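Local structure of tRNA (guanine(9)-N1)-methyltransferase (Schizosaccharomyces pombe, 4JWH) at residues Ser103-Leu108 with Asp206-Ile211; Val142-Thr147 with Lys169-Thr174. The protein transfers a methyl group from S-adenosyl-L-methionine to N1 of guanine 9 in cytoplasmic tRNA, leaving S-adenosyl-L-homocysteine. All coordinates share one frame; numbering follows the deposited sequence.

Interaction 1 (Ser103-Leu108 with Asp206-Ile211); sequences SIRIVL and DKIYII. With SAH (S-adenosyl-L-homocysteine), chain C.
Over one face of the Arg105 guanidinium lies the aliphatic branch of Ile208, with CG1 3.6 Å above the plane and displaced toward the rim, while a water sits in the plane at the edge. The Tyr209 ring, in contrast, is met at its edge, where Ile104 CG2 approaches CD2 in the ring plane at 3.8 Å. Both contacts flank the pairing of two neighbouring parallel strands, 105-108 and 208-211, in the central sheet of the SPOUT-type methyltransferase domain. This pair illustrates how a parallel sheet can carry a partly exposed end, here at Arg105, and at the other end a residue of one strand, Ile211, that reaches the ligand.

At the first end, Arg105 is bent at chi2 (56°), which turns CD, and again at chi3, which turns NE; its guanidinium crosses Ile208. The water accepts from Arg105 NH2 at 2.6 Å and also bonds to Lys207 O, bridging the arginine to the loop residue ahead of strand 208-211. The phenol of Tyr209 is engaged elsewhere, its OH hydrogen-bonded to the backbone N of Asp204.

Three backbone bonds follow, Tyr209 N to Arg105 O, Val107 N to Tyr209 O and Ile211 N to Val107 O, Val107 and Tyr209 each using both their N-H and their C=O. Arg105, Val107, Ile208 and Ile210 line one face of the sheet, where Val107 CG2 touches Ile208 CG2 at 3.7 Å. Ile106, Leu108, Tyr209 and Ile211 occupy the other, where helix 254-267 packs on Ile106 through Phe258 and Leu261 and on Ile211 through Val257. There Ile211 CD1 meets both Ile106 CG2 and, at 4.0 Å, Leu108 CD2. Ile211 also belongs to the pocket of the bound S-adenosyl-L-homocysteine: its CG2, anti to the backbone N, lies 3.6 Å from the ribose O2'.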
loop_
_atom_site.group_PDB
_atom_site.type_symbol
_atom_site.label_atom_id
_atom_site.label_comp_id
_atom_site.label_asym_id
_atom_site.label_seq_id
_atom_site.Cartn_x
_atom_site.Cartn_y
_atom_site.Cartn_z
ATOM N N SER A 103 -10.086 -2.949 11.398
ATOM C CA SER A 103 -9.027 -2.503 12.296
ATOM C C SER A 103 -7.623 -2.551 11.624
ATOM O O SER A 103 -6.643 -2.061 12.179
ATOM C CB SER A 103 -9.065 -3.328 13.581
ATOM O OG SER A 103 -8.963 -4.691 13.248
ATOM N N ILE A 104 -7.519 -3.120 10.422
ATOM C CA ILE A 104 -6.207 -3.186 9.742
ATOM C C ILE A 104 -5.568 -1.811 9.537
ATOM O O ILE A 104 -6.272 -0.831 9.261
ATOM C CB ILE A 104 -6.296 -3.990 8.420
ATOM C CG1 ILE A 104 -6.582 -5.453 8.762
ATOM C CG2 ILE A 104 -4.993 -3.899 7.587
ATOM C CD1 ILE A 104 -7.199 -6.299 7.616
ATOM N N ARG A 105 -4.244 -1.740 9.735
ATOM C CA ARG A 105 -3.439 -0.599 9.314
ATOM C C ARG A 105 -2.768 -0.980 8.006
ATOM O O ARG A 105 -2.237 -2.079 7.895
ATOM C CB ARG A 105 -2.351 -0.245 10.333
ATOM C CG ARG A 105 -2.825 0.647 11.495
ATOM C CD ARG A 105 -3.995 0.046 12.259
ATOM N NE ARG A 105 -3.739 -1.303 12.771
ATOM C CZ ARG A 105 -3.084 -1.579 13.901
ATOM N NH1 ARG A 105 -2.553 -0.595 14.635
ATOM N NH2 ARG A 105 -2.948 -2.846 14.281
ATOM N N ILE A 106 -2.806 -0.087 7.025
ATOM C CA ILE A 106 -1.968 -0.252 5.822
ATOM C C ILE A 106 -0.988 0.899 5.747
ATOM O O ILE A 106 -1.376 2.045 5.830
ATOM C CB ILE A 106 -2.793 -0.396 4.504
ATOM C CG1 ILE A 106 -3.665 -1.675 4.557
ATOM C CG2 ILE A 106 -1.846 -0.332 3.252
ATOM C CD1 ILE A 106 -4.462 -2.008 3.259
ATOM N N VAL A 107 0.287 0.581 5.590
ATOM C CA VAL A 107 1.351 1.589 5.587
ATOM C C VAL A 107 1.932 1.791 4.187
ATOM O O VAL A 107 2.437 0.832 3.563
ATOM C CB VAL A 107 2.516 1.163 6.510
ATOM C CG1 VAL A 107 3.663 2.123 6.425
ATOM C CG2 VAL A 107 2.044 0.962 7.968
ATOM N N LEU A 108 1.915 3.039 3.715
ATOM C CA LEU A 108 2.749 3.395 2.581
ATOM C C LEU A 108 4.130 3.817 3.101
ATOM O O LEU A 108 4.268 4.846 3.813
ATOM C CB LEU A 108 2.083 4.468 1.715
ATOM C CG LEU A 108 0.603 4.233 1.375
ATOM C CD1 LEU A 108 0.017 5.343 0.518
ATOM C CD2 LEU A 108 0.339 2.830 0.759
ATOM N N ASP A 206 -5.534 -8.172 12.859
ATOM C CA ASP A 206 -4.617 -7.598 13.858
ATOM C C ASP A 206 -3.243 -7.240 13.255
ATOM O O ASP A 206 -2.338 -6.766 13.973
ATOM C CB ASP A 206 -4.541 -8.448 15.166
ATOM C CG ASP A 206 -3.909 -9.815 14.945
ATOM O OD1 ASP A 206 -3.285 -10.373 15.881
ATOM O OD2 ASP A 206 -4.013 -10.334 13.807
ATOM N N LYS A 207 -3.122 -7.375 11.926
ATOM C CA LYS A 207 -1.838 -7.128 11.271
ATOM C C LYS A 207 -1.721 -5.769 10.556
ATOM O O LYS A 207 -2.699 -5.028 10.361
ATOM C CB LYS A 207 -1.491 -8.289 10.314
ATOM C CG LYS A 207 -1.394 -9.672 11.031
ATOM C CD LYS A 207 -0.124 -9.790 11.845
ATOM C CE LYS A 207 -0.033 -11.110 12.567
ATOM N NZ LYS A 207 -0.143 -12.263 11.627
ATOM N N ILE A 208 -0.495 -5.451 10.159
ATOM C CA ILE A 208 -0.205 -4.157 9.630
ATOM C C ILE A 208 0.558 -4.445 8.368
ATOM O O ILE A 208 1.618 -5.052 8.427
ATOM C CB ILE A 208 0.610 -3.319 10.640
ATOM C CG1 ILE A 208 -0.201 -3.120 11.936
ATOM C CG2 ILE A 208 1.014 -2.000 10.015
ATOM C CD1 ILE A 208 0.621 -2.551 13.084
ATOM N N TYR A 209 -0.005 -4.063 7.226
ATOM C CA TYR A 209 0.567 -4.454 5.911
ATOM C C TYR A 209 1.271 -3.278 5.319
ATOM O O TYR A 209 0.717 -2.207 5.306
ATOM C CB TYR A 209 -0.540 -4.987 4.967
ATOM C CG TYR A 209 -1.079 -6.261 5.556
ATOM C CD1 TYR A 209 -0.360 -7.450 5.433
ATOM C CD2 TYR A 209 -2.244 -6.256 6.328
ATOM C CE1 TYR A 209 -0.828 -8.640 6.018
ATOM C CE2 TYR A 209 -2.708 -7.426 6.928
ATOM C CZ TYR A 209 -1.984 -8.608 6.771
ATOM O OH TYR A 209 -2.424 -9.772 7.341
ATOM N N ILE A 210 2.503 -3.469 4.856
ATOM C CA ILE A 210 3.289 -2.365 4.302
ATOM C C ILE A 210 3.371 -2.481 2.785
ATOM O O ILE A 210 3.664 -3.547 2.265
ATOM C CB ILE A 210 4.718 -2.327 4.872
ATOM C CG1 ILE A 210 4.688 -2.304 6.419
ATOM C CG2 ILE A 210 5.492 -1.086 4.367
ATOM C CD1 ILE A 210 5.986 -2.839 7.034
ATOM N N ILE A 211 3.125 -1.368 2.096
ATOM C CA ILE A 211 3.385 -1.234 0.649
ATOM C C ILE A 211 4.571 -0.287 0.453
ATOM O O ILE A 211 4.593 0.814 1.039
ATOM C CB ILE A 211 2.144 -0.690 -0.103
ATOM C CG1 ILE A 211 0.902 -1.551 0.227
ATOM C CG2 ILE A 211 2.424 -0.611 -1.621
ATOM C CD1 ILE A 211 -0.433 -0.969 -0.225
HETATM N N SAH C . 11.328 -2.918 -6.899
HETATM C CA SAH C . 10.340 -2.355 -5.991
HETATM C CB SAH C . 9.118 -1.970 -6.866
HETATM C CG SAH C . 7.848 -2.285 -6.193
HETATM S SD SAH C . 6.250 -1.868 -6.771
HETATM C C SAH C . 10.233 -3.295 -4.798
HETATM O O SAH C . 9.255 -3.515 -4.148
HETATM O OXT SAH C . 11.219 -3.840 -4.400
HETATM C "C5'" SAH C . 5.605 -1.008 -5.393
HETATM C "C4'" SAH C . 5.074 -1.825 -4.220
HETATM O "O4'" SAH C . 3.926 -2.550 -4.533
HETATM C "C3'" SAH C . 6.031 -2.840 -3.582
HETATM O "O3'" SAH C . 6.939 -2.249 -2.699
HETATM C "C2'" SAH C . 5.121 -3.815 -2.920
HETATM O "O2'" SAH C . 4.815 -3.329 -1.653
HETATM C "C1'" SAH C . 3.933 -3.766 -3.844
HETATM N N9 SAH C . 3.853 -4.920 -4.756
HETATM C C8 SAH C . 3.896 -4.882 -6.058
HETATM N N7 SAH C . 3.726 -6.060 -6.599
HETATM C C5 SAH C . 3.530 -6.888 -5.621
HETATM C C6 SAH C . 3.280 -8.322 -5.471
HETATM N N6 SAH C . 3.210 -9.095 -6.524
HETATM N N1 SAH C . 3.136 -8.801 -4.259
HETATM C C2 SAH C . 3.204 -8.025 -3.193
HETATM N N3 SAH C . 3.441 -6.739 -3.243
HETATM C C4 SAH C . 3.604 -6.117 -4.405
HETATM O O HOH W 1 -4.157 -4.248 12.525
#

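Interaction 2 (Val142-Thr147 with Lys169-Thr174); sequences VELFAT and KRYNPT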
loop_
_atom_site.group_PDB
_atom_site.type_symbol
_atom_site.label_atom_id
_atom_site.label_comp_id
_atom_site.label_asym_id
_atom_site.label_seq_id
_atom_site.Cartn_x
_atom_site.Cartn_y
_atom_site.Cartn_z
ATOM N N VAL A 142 -9.691 1.066 6.010
ATOM C CA VAL A 142 -8.662 0.807 6.985
ATOM C C VAL A 142 -8.093 2.118 7.465
ATOM O O VAL A 142 -8.490 3.184 6.963
ATOM C CB VAL A 142 -7.521 -0.049 6.357
ATOM C CG1 VAL A 142 -8.082 -1.370 5.907
ATOM C CG2 VAL A 142 -6.865 0.677 5.181
ATOM N N GLU A 143 -7.132 2.052 8.390
ATOM C CA GLU A 143 -6.314 3.224 8.688
ATOM C C GLU A 143 -5.082 3.218 7.788
ATOM O O GLU A 143 -4.232 2.296 7.853
ATOM C CB GLU A 143 -5.928 3.309 10.190
ATOM C CG GLU A 143 -7.074 3.788 11.133
ATOM C CD GLU A 143 -7.528 5.255 10.989
ATOM O OE1 GLU A 143 -6.859 6.121 10.377
ATOM O OE2 GLU A 143 -8.599 5.566 11.539
ATOM N N LEU A 144 -5.026 4.234 6.931
ATOM C CA LEU A 144 -3.919 4.468 6.019
ATOM C C LEU A 144 -2.811 5.316 6.641
ATOM O O LEU A 144 -3.066 6.407 7.136
ATOM C CB LEU A 144 -4.438 5.119 4.718
ATOM C CG LEU A 144 -3.474 5.298 3.530
ATOM C CD1 LEU A 144 -2.868 3.953 3.171
ATOM C CD2 LEU A 144 -4.193 5.949 2.280
ATOM N N PHE A 145 -1.580 4.808 6.622
ATOM C CA PHE A 145 -0.434 5.544 7.128
ATOM C C PHE A 145 0.478 5.807 5.966
ATOM O O PHE A 145 0.571 4.971 5.026
ATOM C CB PHE A 145 0.339 4.771 8.214
ATOM C CG PHE A 145 -0.323 4.802 9.584
ATOM C CD1 PHE A 145 0.277 5.479 10.665
ATOM C CD2 PHE A 145 -1.530 4.150 9.788
ATOM C CE1 PHE A 145 -0.324 5.500 11.925
ATOM C CE2 PHE A 145 -2.143 4.166 11.038
ATOM C CZ PHE A 145 -1.539 4.870 12.115
ATOM N N ALA A 146 1.126 6.967 6.008
ATOM C CA ALA A 146 2.230 7.272 5.086
ATOM C C ALA A 146 3.483 7.614 5.926
ATOM O O ALA A 146 3.589 8.720 6.506
ATOM C CB ALA A 146 1.860 8.409 4.188
ATOM N N THR A 147 4.422 6.673 6.000
ATOM C CA THR A 147 5.572 6.819 6.906
ATOM C C THR A 147 6.840 7.280 6.174
ATOM O O THR A 147 6.964 7.086 4.959
ATOM C CB THR A 147 5.824 5.509 7.744
ATOM O OG1 THR A 147 6.060 4.399 6.862
ATOM C CG2 THR A 147 4.618 5.190 8.652
ATOM N N LYS A 169 -9.414 11.924 5.331
ATOM C CA LYS A 169 -9.831 11.162 6.518
ATOM C C LYS A 169 -9.184 9.751 6.569
ATOM O O LYS A 169 -8.758 9.238 5.535
ATOM C CB LYS A 169 -11.353 11.009 6.517
ATOM C CG LYS A 169 -12.110 12.351 6.505
ATOM C CD LYS A 169 -13.619 12.141 6.617
ATOM C CE LYS A 169 -14.340 13.462 6.711
ATOM N NZ LYS A 169 -15.799 13.200 6.830
ATOM N N ARG A 170 -9.131 9.141 7.760
ATOM C CA ARG A 170 -8.511 7.819 7.969
ATOM C C ARG A 170 -7.116 7.773 7.335
ATOM O O ARG A 170 -6.712 6.774 6.735
ATOM C CB ARG A 170 -9.401 6.677 7.421
ATOM C CG ARG A 170 -10.615 6.332 8.279
ATOM C CD ARG A 170 -10.905 4.811 8.299
ATOM N NE ARG A 170 -11.400 4.404 9.615
ATOM C CZ ARG A 170 -11.156 3.239 10.222
ATOM N NH1 ARG A 170 -10.427 2.279 9.649
ATOM N NH2 ARG A 170 -11.674 3.029 11.429
ATOM N N TYR A 171 -6.395 8.875 7.478
ATOM C CA TYR A 171 -5.123 9.073 6.824
ATOM C C TYR A 171 -4.127 9.649 7.826
ATOM O O TYR A 171 -4.403 10.630 8.511
ATOM C CB TYR A 171 -5.300 9.982 5.610
ATOM C CG TYR A 171 -4.027 10.461 4.960
ATOM C CD1 TYR A 171 -3.620 11.794 5.081
ATOM C CD2 TYR A 171 -3.260 9.599 4.164
ATOM C CE1 TYR A 171 -2.453 12.244 4.464
ATOM C CE2 TYR A 171 -2.098 10.031 3.555
ATOM C CZ TYR A 171 -1.688 11.353 3.705
ATOM O OH TYR A 171 -0.520 11.773 3.096
ATOM N N ASN A 172 -2.981 9.014 7.924
ATOM C CA ASN A 172 -2.016 9.357 8.947
ATOM C C ASN A 172 -0.599 9.517 8.383
ATOM O O ASN A 172 0.173 8.546 8.378
ATOM C CB ASN A 172 -2.050 8.291 10.054
ATOM C CG ASN A 172 -3.466 7.872 10.438
ATOM O OD1 ASN A 172 -4.006 8.347 11.429
ATOM N ND2 ASN A 172 -4.080 6.981 9.641
ATOM N N PRO A 173 -0.252 10.727 7.891
ATOM C CA PRO A 173 1.130 10.914 7.471
ATOM C C PRO A 173 2.057 11.166 8.669
ATOM O O PRO A 173 1.616 11.693 9.703
ATOM C CB PRO A 173 1.062 12.135 6.548
ATOM C CG PRO A 173 -0.114 12.935 7.090
ATOM C CD PRO A 173 -1.091 11.916 7.611
ATOM N N THR A 174 3.315 10.755 8.543
ATOM C CA THR A 174 4.284 10.960 9.616
ATOM C C THR A 174 5.694 10.875 9.084
ATOM O O THR A 174 5.970 10.123 8.142
ATOM C CB THR A 174 4.047 10.001 10.831
ATOM O OG1 THR A 174 4.930 10.365 11.892
ATOM C CG2 THR A 174 4.284 8.510 10.464
#
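Asn172 and Glu143 are joined by a side-chain hydrogen bond across the parallel strands 143-147 and 171-173, and the Asn172 carboxamide serves two acceptors. Its ND2 donates to Glu143 OE1 at 3.0 Å in a nearly straight bond (177°) that reaches the carboxylate oxygen on its anti side. ND2 also donates to Leu144 O at 2.8 Å, from above the carbonyl plane. Because Asn172 N bonds to that oxygen as well, two donors of one residue grip a single carbonyl, and the pair of ND2 bonds fixes the turn of the amide.

The remaining backbone bonds run Leu144 N to Arg170 O, Ala146 N to Asn172 O and Thr174 N to Ala146 O. Electrostatics add a looser tie: Glu143 OE2 stands over a face of the Arg170 guanidinium, 3.6 Å from NE, a salt bridge of charges alone.

Among the stacking and apolar contacts, the Phe145 ring stacks on the Asn172 amide with their planes 19° apart, and Asn172 CB forms a CH-pi contact over the ring centre at 3.7 Å. An alanine in place of Phe145 would probably uncover this side of the Asn172 amide and leave Phe182 without its edge-to-face partner. On the other face of the sheet, with Leu144, Tyr171 and Ala146, Leu144 CD2 approaches the edge of the Tyr171 ring; at the far end Thr147 CG2 and Thr174 CG2 lie 3.8 Å apart.

The two strands and helix 151-161 between them form a beta-alpha-beta unit. Strand 171-173 is one of the two edge strands of the sheet, strand 143-147 pairs on its other side with strand 105-109, and Leu144 packs against Cys131 of helix 118-137.

From the N terminus, the chain first lays down strand 105-109, passes through helix 118-137 and enters strand 143-147. Helix 151-161 then carries it to strand 171-173, where interaction 2 closes a short loop, with 21 residues between its segments. Only after strand 189-192 does the chain return as strand 208-212, beside its first strand, and interaction 1 closes a loop of 97 intervening residues that wholly contains the smaller one. The two contacts do not cross. They join along strands 105-109 and 143-147, where Leu108 N and Phe145 O lie 2.7 Å apart in a probable hydrogen bond, so that this shared pair stands between edge strand 171-173 and strand 208-212.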